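Side-chain contacts in aminotransferase, classes I and II (Silicibacter pomeroyi DSS-3, PDB 3H14), which probably uses pyridoxal 5'-phosphate to move an amino group from L-aspartate to 2-oxoglutarate, giving oxaloacetate and L-glutamate: residues 165-170 against 181-186; 105-110 against 196-201; 149-154 against 169-174; 214-217 against 221-224. All coordinates share one frame; numbering follows the deposited sequence.

Contact 1. Residues 165-170 against 181-186; sequences LMVASP and AAMGAL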
loop_
_atom_site.group_PDB
_atom_site.type_symbol
_atom_site.label_atom_id
_atom_site.label_comp_id
_atom_site.label_asym_id
_atom_site.label_seq_id
_atom_site.Cartn_x
_atom_site.Cartn_y
_atom_site.Cartn_z
ATOM N N LEU A 165 2.745 -7.162 -15.117
ATOM C CA LEU A 165 1.538 -6.601 -14.520
ATOM C C LEU A 165 1.614 -6.636 -12.997
ATOM O O LEU A 165 1.918 -7.674 -12.402
ATOM C CB LEU A 165 0.310 -7.370 -14.956
ATOM C CG LEU A 165 -1.040 -6.855 -14.417
ATOM C CD1 LEU A 165 -1.426 -5.529 -15.089
ATOM C CD2 LEU A 165 -2.142 -7.937 -14.629
HETATM N N MSE A 166 1.277 -5.517 -12.369
HETATM C CA MSE A 166 1.247 -5.450 -10.911
HETATM C C MSE A 166 -0.133 -5.123 -10.393
HETATM O O MSE A 166 -0.794 -4.241 -10.923
HETATM C CB MSE A 166 2.202 -4.387 -10.420
HETATM C CG MSE A 166 2.264 -4.334 -8.905
HETATM SE SE MSE A 166 4.046 -4.117 -8.214
HETATM C CE MSE A 166 3.349 -5.219 -6.775
ATOM N N VAL A 167 -0.581 -5.877 -9.396
ATOM C CA VAL A 167 -1.897 -5.684 -8.783
ATOM C C VAL A 167 -1.729 -5.543 -7.274
ATOM O O VAL A 167 -0.785 -6.098 -6.693
ATOM C CB VAL A 167 -2.885 -6.865 -9.065
ATOM C CG1 VAL A 167 -3.088 -7.019 -10.559
ATOM C CG2 VAL A 167 -2.377 -8.161 -8.433
ATOM N N ALA A 168 -2.638 -4.801 -6.639
ATOM C CA ALA A 168 -2.606 -4.643 -5.170
ATOM C C ALA A 168 -3.970 -4.931 -4.596
ATOM O O ALA A 168 -4.978 -4.413 -5.094
ATOM C CB ALA A 168 -2.132 -3.223 -4.775
ATOM N N SER A 169 -4.010 -5.739 -3.542
ATOM C CA SER A 169 -5.252 -6.059 -2.836
ATOM C C SER A 169 -4.919 -6.432 -1.393
ATOM O O SER A 169 -4.140 -7.358 -1.176
ATOM C CB SER A 169 -5.987 -7.234 -3.511
ATOM O OG SER A 169 -7.111 -7.681 -2.751
ATOM N N PRO A 170 -5.450 -5.663 -0.398
ATOM C CA PRO A 170 -6.126 -4.356 -0.519
ATOM C C PRO A 170 -5.262 -3.269 -1.177
ATOM O O PRO A 170 -4.061 -3.199 -0.912
ATOM C CB PRO A 170 -6.393 -3.966 0.945
ATOM C CG PRO A 170 -6.348 -5.248 1.714
ATOM C CD PRO A 170 -5.373 -6.121 1.005
ATOM N N ALA A 181 -11.805 -15.286 -7.691
ATOM C CA ALA A 181 -12.192 -15.278 -9.121
ATOM C C ALA A 181 -11.494 -14.159 -9.883
ATOM O O ALA A 181 -11.001 -14.372 -10.988
ATOM C CB ALA A 181 -13.707 -15.125 -9.278
ATOM N N ALA A 182 -11.459 -12.966 -9.279
ATOM C CA ALA A 182 -10.852 -11.786 -9.902
ATOM C C ALA A 182 -9.346 -11.944 -10.066
ATOM O O ALA A 182 -8.775 -11.544 -11.080
ATOM C CB ALA A 182 -11.179 -10.523 -9.081
HETATM N N MSE A 183 -8.724 -12.548 -9.058
HETATM C CA MSE A 183 -7.296 -12.791 -9.028
HETATM C C MSE A 183 -6.944 -13.865 -10.043
HETATM O O MSE A 183 -6.010 -13.705 -10.796
HETATM C CB MSE A 183 -6.900 -13.249 -7.631
HETATM C CG MSE A 183 -5.426 -13.525 -7.434
HETATM SE SE MSE A 183 -4.267 -11.948 -7.488
HETATM C CE MSE A 183 -5.286 -10.949 -6.188
ATOM N N GLY A 184 -7.709 -14.959 -10.065
ATOM C CA GLY A 184 -7.523 -16.004 -11.073
ATOM C C GLY A 184 -7.565 -15.489 -12.503
ATOM O O GLY A 184 -6.709 -15.831 -13.320
ATOM N N ALA A 185 -8.562 -14.656 -12.802
ATOM C CA ALA A 185 -8.758 -14.142 -14.141
ATOM C C ALA A 185 -7.580 -13.291 -14.544
ATOM O O ALA A 185 -7.072 -13.404 -15.657
ATOM C CB ALA A 185 -10.037 -13.337 -14.223
ATOM N N LEU A 186 -7.138 -12.436 -13.621
ATOM C CA LEU A 186 -5.979 -11.586 -13.876
ATOM C C LEU A 186 -4.725 -12.404 -14.126
ATOM O O LEU A 186 -3.989 -12.122 -15.061
ATOM C CB LEU A 186 -5.746 -10.599 -12.712
ATOM C CG LEU A 186 -6.650 -9.383 -12.680
ATOM C CD1 LEU A 186 -6.579 -8.655 -11.320
ATOM C CD2 LEU A 186 -6.266 -8.461 -13.827
#

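Contact 2. Residues 105-110 against 196-201; sequences LLAFTA and SFISDE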
loop_
_atom_site.group_PDB
_atom_site.type_symbol
_atom_site.label_atom_id
_atom_site.label_comp_id
_atom_site.label_asym_id
_atom_site.label_seq_id
_atom_site.Cartn_x
_atom_site.Cartn_y
_atom_site.Cartn_z
ATOM N N LEU A 105 12.331 -3.207 -5.922
ATOM C CA LEU A 105 13.620 -3.159 -6.589
ATOM C C LEU A 105 14.069 -4.534 -7.050
ATOM O O LEU A 105 14.577 -4.700 -8.162
ATOM C CB LEU A 105 14.677 -2.550 -5.658
ATOM C CG LEU A 105 16.110 -2.511 -6.182
ATOM C CD1 LEU A 105 16.148 -1.674 -7.451
ATOM C CD2 LEU A 105 17.077 -1.953 -5.143
ATOM N N LEU A 106 13.856 -5.538 -6.216
ATOM C CA LEU A 106 14.379 -6.853 -6.496
ATOM C C LEU A 106 13.509 -7.507 -7.540
ATOM O O LEU A 106 14.031 -8.070 -8.497
ATOM C CB LEU A 106 14.426 -7.693 -5.226
ATOM C CG LEU A 106 15.509 -7.322 -4.212
ATOM C CD1 LEU A 106 15.281 -8.194 -2.953
ATOM C CD2 LEU A 106 16.913 -7.526 -4.866
ATOM N N ALA A 107 12.184 -7.371 -7.383
ATOM C CA ALA A 107 11.265 -7.878 -8.375
ATOM C C ALA A 107 11.563 -7.276 -9.733
ATOM O O ALA A 107 11.685 -7.997 -10.723
ATOM C CB ALA A 107 9.859 -7.635 -7.978
ATOM N N PHE A 108 11.631 -5.954 -9.815
ATOM C CA PHE A 108 11.750 -5.333 -11.113
ATOM C C PHE A 108 13.093 -5.660 -11.749
ATOM O O PHE A 108 13.168 -5.805 -12.978
ATOM C CB PHE A 108 11.598 -3.806 -11.012
ATOM C CG PHE A 108 10.257 -3.352 -10.518
ATOM C CD1 PHE A 108 9.148 -4.190 -10.563
ATOM C CD2 PHE A 108 10.078 -2.042 -10.063
ATOM C CE1 PHE A 108 7.924 -3.751 -10.124
ATOM C CE2 PHE A 108 8.836 -1.627 -9.597
ATOM C CZ PHE A 108 7.772 -2.494 -9.652
ATOM N N THR A 109 14.144 -5.788 -10.923
ATOM C CA THR A 109 15.474 -6.120 -11.458
ATOM C C THR A 109 15.541 -7.533 -12.045
ATOM O O THR A 109 16.149 -7.745 -13.098
ATOM C CB THR A 109 16.560 -5.942 -10.384
ATOM O OG1 THR A 109 16.535 -4.577 -9.944
ATOM C CG2 THR A 109 17.955 -6.312 -10.955
ATOM N N ALA A 110 14.928 -8.475 -11.344
ATOM C CA ALA A 110 14.865 -9.867 -11.747
ATOM C C ALA A 110 14.072 -10.046 -13.025
ATOM O O ALA A 110 14.397 -10.875 -13.877
ATOM C CB ALA A 110 14.242 -10.712 -10.603
ATOM N N SER A 196 4.743 -10.887 -16.733
ATOM C CA SER A 196 5.100 -11.433 -15.426
ATOM C C SER A 196 4.260 -10.752 -14.353
ATOM O O SER A 196 4.186 -9.541 -14.328
ATOM C CB SER A 196 6.581 -11.197 -15.128
ATOM O OG SER A 196 7.378 -11.771 -16.138
ATOM N N PHE A 197 3.674 -11.557 -13.475
ATOM C CA PHE A 197 2.694 -11.151 -12.493
ATOM C C PHE A 197 3.302 -10.873 -11.137
ATOM O O PHE A 197 3.926 -11.749 -10.494
ATOM C CB PHE A 197 1.616 -12.217 -12.368
ATOM C CG PHE A 197 0.376 -11.772 -11.617
ATOM C CD1 PHE A 197 -0.614 -11.010 -12.266
ATOM C CD2 PHE A 197 0.187 -12.109 -10.285
ATOM C CE1 PHE A 197 -1.764 -10.594 -11.598
ATOM C CE2 PHE A 197 -0.957 -11.689 -9.593
ATOM C CZ PHE A 197 -1.953 -10.928 -10.260
ATOM N N ILE A 198 3.052 -9.656 -10.653
ATOM C CA ILE A 198 3.511 -9.244 -9.322
ATOM C C ILE A 198 2.317 -8.847 -8.476
ATOM O O ILE A 198 1.562 -7.965 -8.876
ATOM C CB ILE A 198 4.450 -8.068 -9.405
ATOM C CG1 ILE A 198 5.641 -8.383 -10.305
ATOM C CG2 ILE A 198 4.898 -7.639 -7.987
ATOM C CD1 ILE A 198 6.471 -7.262 -10.539
ATOM N N SER A 199 2.163 -9.514 -7.323
ATOM C CA SER A 199 1.060 -9.309 -6.395
ATOM C C SER A 199 1.561 -8.561 -5.162
ATOM O O SER A 199 2.414 -9.054 -4.416
ATOM C CB SER A 199 0.454 -10.646 -5.990
ATOM O OG SER A 199 -0.683 -10.524 -5.156
ATOM N N ASP A 200 1.027 -7.349 -4.979
ATOM C CA ASP A 200 1.350 -6.490 -3.838
ATOM C C ASP A 200 0.324 -6.829 -2.750
ATOM O O ASP A 200 -0.879 -6.582 -2.888
ATOM C CB ASP A 200 1.321 -5.008 -4.267
ATOM C CG ASP A 200 1.563 -4.031 -3.104
ATOM O OD1 ASP A 200 1.432 -4.447 -1.934
ATOM O OD2 ASP A 200 1.847 -2.839 -3.365
ATOM N N GLU A 201 0.802 -7.452 -1.685
ATOM C CA GLU A 201 -0.033 -7.994 -0.620
ATOM C C GLU A 201 0.321 -7.280 0.701
ATOM O O GLU A 201 0.044 -7.774 1.795
ATOM C CB GLU A 201 0.124 -9.518 -0.565
ATOM C CG GLU A 201 -0.234 -10.131 -1.937
ATOM C CD GLU A 201 -0.382 -11.645 -2.019
ATOM O OE1 GLU A 201 -0.101 -12.392 -1.034
ATOM O OE2 GLU A 201 -0.774 -12.083 -3.138
#

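Contact 3. Residues 149-154 against 169-174; sequences RLQPVP and SPANPT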
loop_
_atom_site.group_PDB
_atom_site.type_symbol
_atom_site.label_atom_id
_atom_site.label_comp_id
_atom_site.label_asym_id
_atom_site.label_seq_id
_atom_site.Cartn_x
_atom_site.Cartn_y
_atom_site.Cartn_z
ATOM N N ARG A 149 -14.463 -2.193 -9.590
ATOM C CA ARG A 149 -13.987 -1.973 -8.244
ATOM C C ARG A 149 -12.609 -1.270 -8.231
ATOM O O ARG A 149 -11.816 -1.445 -7.294
ATOM C CB ARG A 149 -13.928 -3.305 -7.483
ATOM C CG ARG A 149 -14.457 -3.261 -6.057
ATOM C CD ARG A 149 -14.377 -4.648 -5.385
ATOM N NE ARG A 149 -14.960 -4.664 -4.029
ATOM C CZ ARG A 149 -16.268 -4.565 -3.784
ATOM N NH1 ARG A 149 -16.723 -4.562 -2.530
ATOM N NH2 ARG A 149 -17.135 -4.502 -4.797
ATOM N N LEU A 150 -12.354 -0.481 -9.261
ATOM C CA LEU A 150 -11.098 0.244 -9.463
ATOM C C LEU A 150 -9.867 -0.644 -9.376
ATOM O O LEU A 150 -8.837 -0.253 -8.833
ATOM C CB LEU A 150 -10.988 1.405 -8.484
ATOM C CG LEU A 150 -12.085 2.466 -8.634
ATOM C CD1 LEU A 150 -11.960 3.551 -7.528
ATOM C CD2 LEU A 150 -12.044 3.076 -10.043
ATOM N N GLN A 151 -10.016 -1.820 -9.974
ATOM C CA GLN A 151 -9.002 -2.817 -10.094
ATOM C C GLN A 151 -8.900 -3.145 -11.558
ATOM O O GLN A 151 -9.902 -3.103 -12.269
ATOM C CB GLN A 151 -9.419 -4.063 -9.334
ATOM C CG GLN A 151 -9.286 -3.937 -7.830
ATOM C CD GLN A 151 -7.849 -4.049 -7.331
ATOM O OE1 GLN A 151 -6.924 -4.360 -8.104
ATOM N NE2 GLN A 151 -7.650 -3.785 -6.028
ATOM N N PRO A 152 -7.686 -3.477 -12.023
ATOM C CA PRO A 152 -7.630 -3.882 -13.427
ATOM C C PRO A 152 -8.392 -5.176 -13.712
ATOM O O PRO A 152 -8.543 -6.026 -12.840
ATOM C CB PRO A 152 -6.133 -4.050 -13.708
ATOM C CG PRO A 152 -5.515 -4.253 -12.403
ATOM C CD PRO A 152 -6.379 -3.549 -11.359
ATOM N N VAL A 153 -8.908 -5.250 -14.931
ATOM C CA VAL A 153 -9.499 -6.452 -15.470
ATOM C C VAL A 153 -8.731 -6.846 -16.740
ATOM O O VAL A 153 -8.046 -6.029 -17.344
ATOM C CB VAL A 153 -10.997 -6.275 -15.778
ATOM C CG1 VAL A 153 -11.795 -5.986 -14.474
ATOM C CG2 VAL A 153 -11.204 -5.201 -16.801
ATOM N N PRO A 154 -8.821 -8.120 -17.134
ATOM C CA PRO A 154 -8.093 -8.533 -18.329
ATOM C C PRO A 154 -8.262 -7.632 -19.536
ATOM O O PRO A 154 -7.265 -7.327 -20.205
ATOM C CB PRO A 154 -8.600 -9.966 -18.569
ATOM C CG PRO A 154 -8.876 -10.458 -17.223
ATOM C CD PRO A 154 -9.460 -9.259 -16.478
ATOM N N SER A 169 -4.010 -5.739 -3.542
ATOM C CA SER A 169 -5.252 -6.059 -2.836
ATOM C C SER A 169 -4.919 -6.432 -1.393
ATOM O O SER A 169 -4.140 -7.358 -1.176
ATOM C CB SER A 169 -5.987 -7.234 -3.511
ATOM O OG SER A 169 -7.111 -7.681 -2.751
ATOM N N PRO A 170 -5.450 -5.663 -0.398
ATOM C CA PRO A 170 -6.126 -4.356 -0.519
ATOM C C PRO A 170 -5.262 -3.269 -1.177
ATOM O O PRO A 170 -4.061 -3.199 -0.912
ATOM C CB PRO A 170 -6.393 -3.966 0.945
ATOM C CG PRO A 170 -6.348 -5.248 1.714
ATOM C CD PRO A 170 -5.373 -6.121 1.005
ATOM N N ALA A 171 -5.879 -2.416 -2.002
ATOM C CA ALA A 171 -5.173 -1.371 -2.710
ATOM C C ALA A 171 -5.111 -0.033 -1.971
ATOM O O ALA A 171 -5.982 0.325 -1.202
ATOM C CB ALA A 171 -5.767 -1.162 -4.111
ATOM N N ASN A 172 -4.014 0.668 -2.184
ATOM C CA ASN A 172 -3.867 2.060 -1.860
ATOM C C ASN A 172 -4.100 2.739 -3.207
ATOM O O ASN A 172 -3.404 2.425 -4.175
ATOM C CB ASN A 172 -2.440 2.308 -1.354
ATOM C CG ASN A 172 -2.152 3.756 -1.039
ATOM O OD1 ASN A 172 -2.993 4.648 -1.199
ATOM N ND2 ASN A 172 -0.925 4.014 -0.630
ATOM N N PRO A 173 -5.023 3.718 -3.293
ATOM C CA PRO A 173 -5.726 4.461 -2.262
ATOM C C PRO A 173 -7.169 4.084 -1.948
ATOM O O PRO A 173 -7.795 4.788 -1.180
ATOM C CB PRO A 173 -5.707 5.866 -2.857
ATOM C CG PRO A 173 -6.007 5.618 -4.312
ATOM C CD PRO A 173 -5.297 4.300 -4.630
ATOM N N THR A 174 -7.674 3.012 -2.542
ATOM C CA THR A 174 -9.104 2.722 -2.574
ATOM C C THR A 174 -9.563 1.800 -1.485
ATOM O O THR A 174 -10.736 1.841 -1.110
ATOM C CB THR A 174 -9.499 2.068 -3.903
ATOM O OG1 THR A 174 -8.791 0.841 -4.057
ATOM C CG2 THR A 174 -9.213 2.980 -5.044
HETATM O O HOH W 1 -7.869 0.342 -6.472
#

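Contact 4. Residues 214-217 against 221-224; sequences TALE and ECYV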
loop_
_atom_site.group_PDB
_atom_site.type_symbol
_atom_site.label_atom_id
_atom_site.label_comp_id
_atom_site.label_asym_id
_atom_site.label_seq_id
_atom_site.Cartn_x
_atom_site.Cartn_y
_atom_site.Cartn_z
ATOM N N THR A 214 -4.071 -14.520 -1.237
ATOM C CA THR A 214 -2.701 -14.483 -1.736
ATOM C C THR A 214 -2.668 -15.078 -3.133
ATOM O O THR A 214 -3.368 -16.041 -3.413
ATOM C CB THR A 214 -1.654 -15.185 -0.817
ATOM O OG1 THR A 214 -0.353 -15.012 -1.386
ATOM C CG2 THR A 214 -1.884 -16.670 -0.684
ATOM N N ALA A 215 -1.887 -14.464 -4.021
ATOM C CA ALA A 215 -1.676 -14.990 -5.359
ATOM C C ALA A 215 -1.158 -16.421 -5.339
ATOM O O ALA A 215 -1.391 -17.164 -6.288
ATOM C CB ALA A 215 -0.724 -14.123 -6.131
ATOM N N LEU A 216 -0.484 -16.804 -4.256
ATOM C CA LEU A 216 -0.016 -18.197 -4.047
ATOM C C LEU A 216 -1.140 -19.247 -3.988
ATOM O O LEU A 216 -0.902 -20.406 -4.238
ATOM C CB LEU A 216 0.849 -18.263 -2.791
ATOM C CG LEU A 216 2.049 -17.299 -2.848
ATOM C CD1 LEU A 216 2.870 -17.422 -1.600
ATOM C CD2 LEU A 216 2.924 -17.586 -4.055
ATOM N N GLU A 217 -2.360 -18.840 -3.683
ATOM C CA GLU A 217 -3.518 -19.743 -3.723
ATOM C C GLU A 217 -3.929 -20.117 -5.154
ATOM O O GLU A 217 -4.727 -21.038 -5.337
ATOM C CB GLU A 217 -4.721 -19.114 -3.022
ATOM C CG GLU A 217 -4.632 -19.006 -1.479
ATOM C CD GLU A 217 -5.843 -18.310 -0.877
ATOM O OE1 GLU A 217 -5.716 -17.191 -0.315
ATOM O OE2 GLU A 217 -6.949 -18.867 -0.991
ATOM N N GLU A 221 3.768 -19.165 -10.050
ATOM C CA GLU A 221 4.501 -18.359 -11.035
ATOM C C GLU A 221 4.137 -16.873 -10.919
ATOM O O GLU A 221 3.446 -16.281 -11.760
ATOM C CB GLU A 221 4.292 -18.905 -12.457
ATOM C CG GLU A 221 4.739 -20.368 -12.652
ATOM C CD GLU A 221 6.122 -20.699 -12.084
ATOM O OE1 GLU A 221 7.119 -20.024 -12.444
ATOM O OE2 GLU A 221 6.209 -21.651 -11.265
ATOM N N CYS A 222 4.579 -16.294 -9.816
ATOM C CA CYS A 222 4.314 -14.895 -9.505
ATOM C C CYS A 222 5.317 -14.493 -8.463
ATOM O O CYS A 222 5.914 -15.349 -7.828
ATOM C CB CYS A 222 2.882 -14.684 -8.981
ATOM S SG CYS A 222 2.521 -15.459 -7.410
ATOM N N TYR A 223 5.549 -13.199 -8.348
ATOM C CA TYR A 223 6.291 -12.614 -7.229
ATOM C C TYR A 223 5.242 -12.025 -6.293
ATOM O O TYR A 223 4.359 -11.308 -6.742
ATOM C CB TYR A 223 7.222 -11.516 -7.708
ATOM C CG TYR A 223 8.568 -11.984 -8.199
ATOM C CD1 TYR A 223 8.697 -13.175 -8.944
ATOM C CD2 TYR A 223 9.701 -11.247 -7.954
ATOM C CE1 TYR A 223 9.929 -13.601 -9.428
ATOM C CE2 TYR A 223 10.934 -11.670 -8.414
ATOM C CZ TYR A 223 11.030 -12.866 -9.160
ATOM O OH TYR A 223 12.246 -13.307 -9.624
ATOM N N VAL A 224 5.314 -12.351 -5.013
ATOM C CA VAL A 224 4.451 -11.710 -3.988
ATOM C C VAL A 224 5.346 -10.753 -3.173
ATOM O O VAL A 224 6.485 -11.132 -2.759
ATOM C CB VAL A 224 3.786 -12.758 -3.076
ATOM C CG1 VAL A 224 3.108 -12.110 -1.851
ATOM C CG2 VAL A 224 2.777 -13.578 -3.823
#

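Contact 1. Residues 165-170 against 181-186
Val167 and Leu186 make the closest approach here, CG1 of the valine lying 3.9 Å from CD1 of the leucine. The two side chains run in opposite senses and slide alongside one another, touching through single methyls. Each has a second neighbour. Leu186 turns its other branch to Leu165, with 4.2 Å between the two CD2 atoms, and Val167 offers CG2 to the selenium of the selenomethionine Met183, SE to CG2 being 4.3 Å. Met183 starts from a CB that does not face the strand; after an extended first torsion the chain bends at chi2 (69°) and again at chi3 (52°), which carries the selenium over to the valine. All four residues are buried and the contact is wholly apolar.

Strand 164-168, helix 180-192 and strand 196-200 form a beta-alpha-beta unit, and this is the packing of its first strand on its helix: over these short segments the axes come within 11.1 Å and run antiparallel, at 172°.

Around this first shell, Phe197 of the next strand reaches both Val167 and Met183, while Phe157 touches Leu165 and Leu186. The backbone of Leu165 and Val167 is held by hydrogen bonds to strand 196-200. Just past the strand, Ser169 OG bonds to the backbone N of Leu178, tying the strand's exit to the loop that leads into the helix.

Contact 2. Residues 105-110 against 196-201
Leu105 O, on the same helix as the Ala107 and Phe108 side chains that meet Ile198, is gripped twice from one turn further on. Thr109 gives it the backbone N at 3.0 Å, and Thr109 OG1 also bonds to Leu105 O, at 2.7 Å. The two donors come from opposite faces of the carbonyl plane, the hydroxyl tilted 25° from it; together they grip Leu105 O, and the hydroxyl is turned back onto its own helix.

The contact itself is carried by one methyl. An extended chi2 (173°) sends Ile198 CD1 out to the edge of the Phe108 ring, in its plane and 3.8 Å from Phe108 CE1, so the ring's faces play no part in this meeting. The two side chains cross at about a right angle. Ile198 CD1 also lies 4.3 Å from Ala107 CB, a small side chain where the helix and strand come nearest, 7.9 Å between CA of Ala107 and CA of Ile198. Further along the strand, Ser199 OG donates to Glu201 OE2 on its anti lone pair.

Helix 100-111 thus covers the Ile198 side of the central sheet, whereas Phe197 points to the other side, against Val167. Met166 of strand 164-168 flanks Ile198, Tyr223 of strand 223-227 packs on Ala107 and Ala110, and helix 249-258 packs on helix 100-111 through Leu106, Thr109 and Ala110.

Contact 3. Residues 149-154 against 169-174
The flat carboxamide of Gln151 approaches Ala171 with its nitrogen end, NE2 lying 3.8 Å from Ala171 CB. The methyl comes in obliquely, tilted out of the amide plane, and does no more than pack there. It is the other partners that fix how the amide is turned: NE2 is hydrogen-bonded to Ala168 O and to Thr176 OG1, and OE1 to a glycerol that probably comes from the crystallisation liquor. CG leaves anti to the carbonyl carbon, and a bend at chi2 (-76°) brings the amide round to Ala171 from a CB that does not face it.

The second meeting point is apolar. Leu150 CD1 lies 3.7 Å from Thr174 CG2, which also reaches Leu150 CB at 4.2 Å, the side chains passing at a slant. Arg149 and Leu150 both have left-handed helical backbone angles, and Leu150 CB points toward the facing loop. Tyr317 of strand 315-319 touches both Leu150 and Thr174.

One water joins the loops between these two points. It donates to Leu150 O at 2.6 Å and is hydrogen-bonded, also at 2.6 Å, to Thr174 OG1, which has a further bond to Thr176 OG1.

No hydrogen bond runs directly between the two loops. Their polar groups are linked through the water and through Thr176, which bonds to Arg149 O as well as to Gln151 and Thr174. The cohesion therefore depends on this mediated network, one apolar touch, Leu150 on Thr174, and the packing of an amide nitrogen on the Ala171 methyl, beside a site that holds a glycerol in this crystal.

Contact 4. Residues 214-217 against 221-224
With chi1 at 65°, Cys222 holds its sulfur between the backbone N and the carbonyl carbon, directed at the short 3-10 turn; Val224, two residues on, has CG2 beside its backbone N and facing the same turn. Between them they receive Ala215 and Leu216. Cys222 SG is 3.7 Å from Ala215 CB and 4.0 Å from Leu216 CD2, while Val224 CG2 lies 3.9 Å from Leu216 CG, the leucine and valine crossing at an angle. Ala215 CB reaches Val224 CG2 too, at 4.2 Å.

The turn is held from within. Glu217 N bonds to Thr214 O, and Glu217 OE1 in return accepts from Thr214 N at 3.3 Å, on its anti side and 33° out of the carboxylate plane; Leu216 N makes only a weak bond to Thr214 OG1. From outside, Glu201 fastens the turn's start, OE1 to the Thr214 hydroxyl and OE2 to Ala215 N.

A 3-10 turn is thus packed through buried side chains against the start of strand 223-227, within the connection between two neighbouring parallel strands of the mixed seven-stranded sheet that characterises the large domain of fold-type I pyridoxal-phosphate enzymes.

Three of the contacts meet on the central sheet. Contacts 1 and 2 have centres about 14 Å apart, on neighbouring strands joined by Val167 O to Asp200 N (2.8 Å), and pack helices on its opposite faces. Contacts 2 and 4, about 10 Å apart between centres, are tied through Glu201. Contact 3 shares Ser169 and Pro170 with contact 1, about 8 Å away between centres, continuing from the strand's end into the loop. The glycerol, probably from the crystallisation liquor, is bonded to Met166, Ala168 and Gln151. In related class I aminotransferases an aspartate at the end of the equivalent strand pairs with the pyridine nitrogen of the cofactor; the position of Asp200 is consistent with that role.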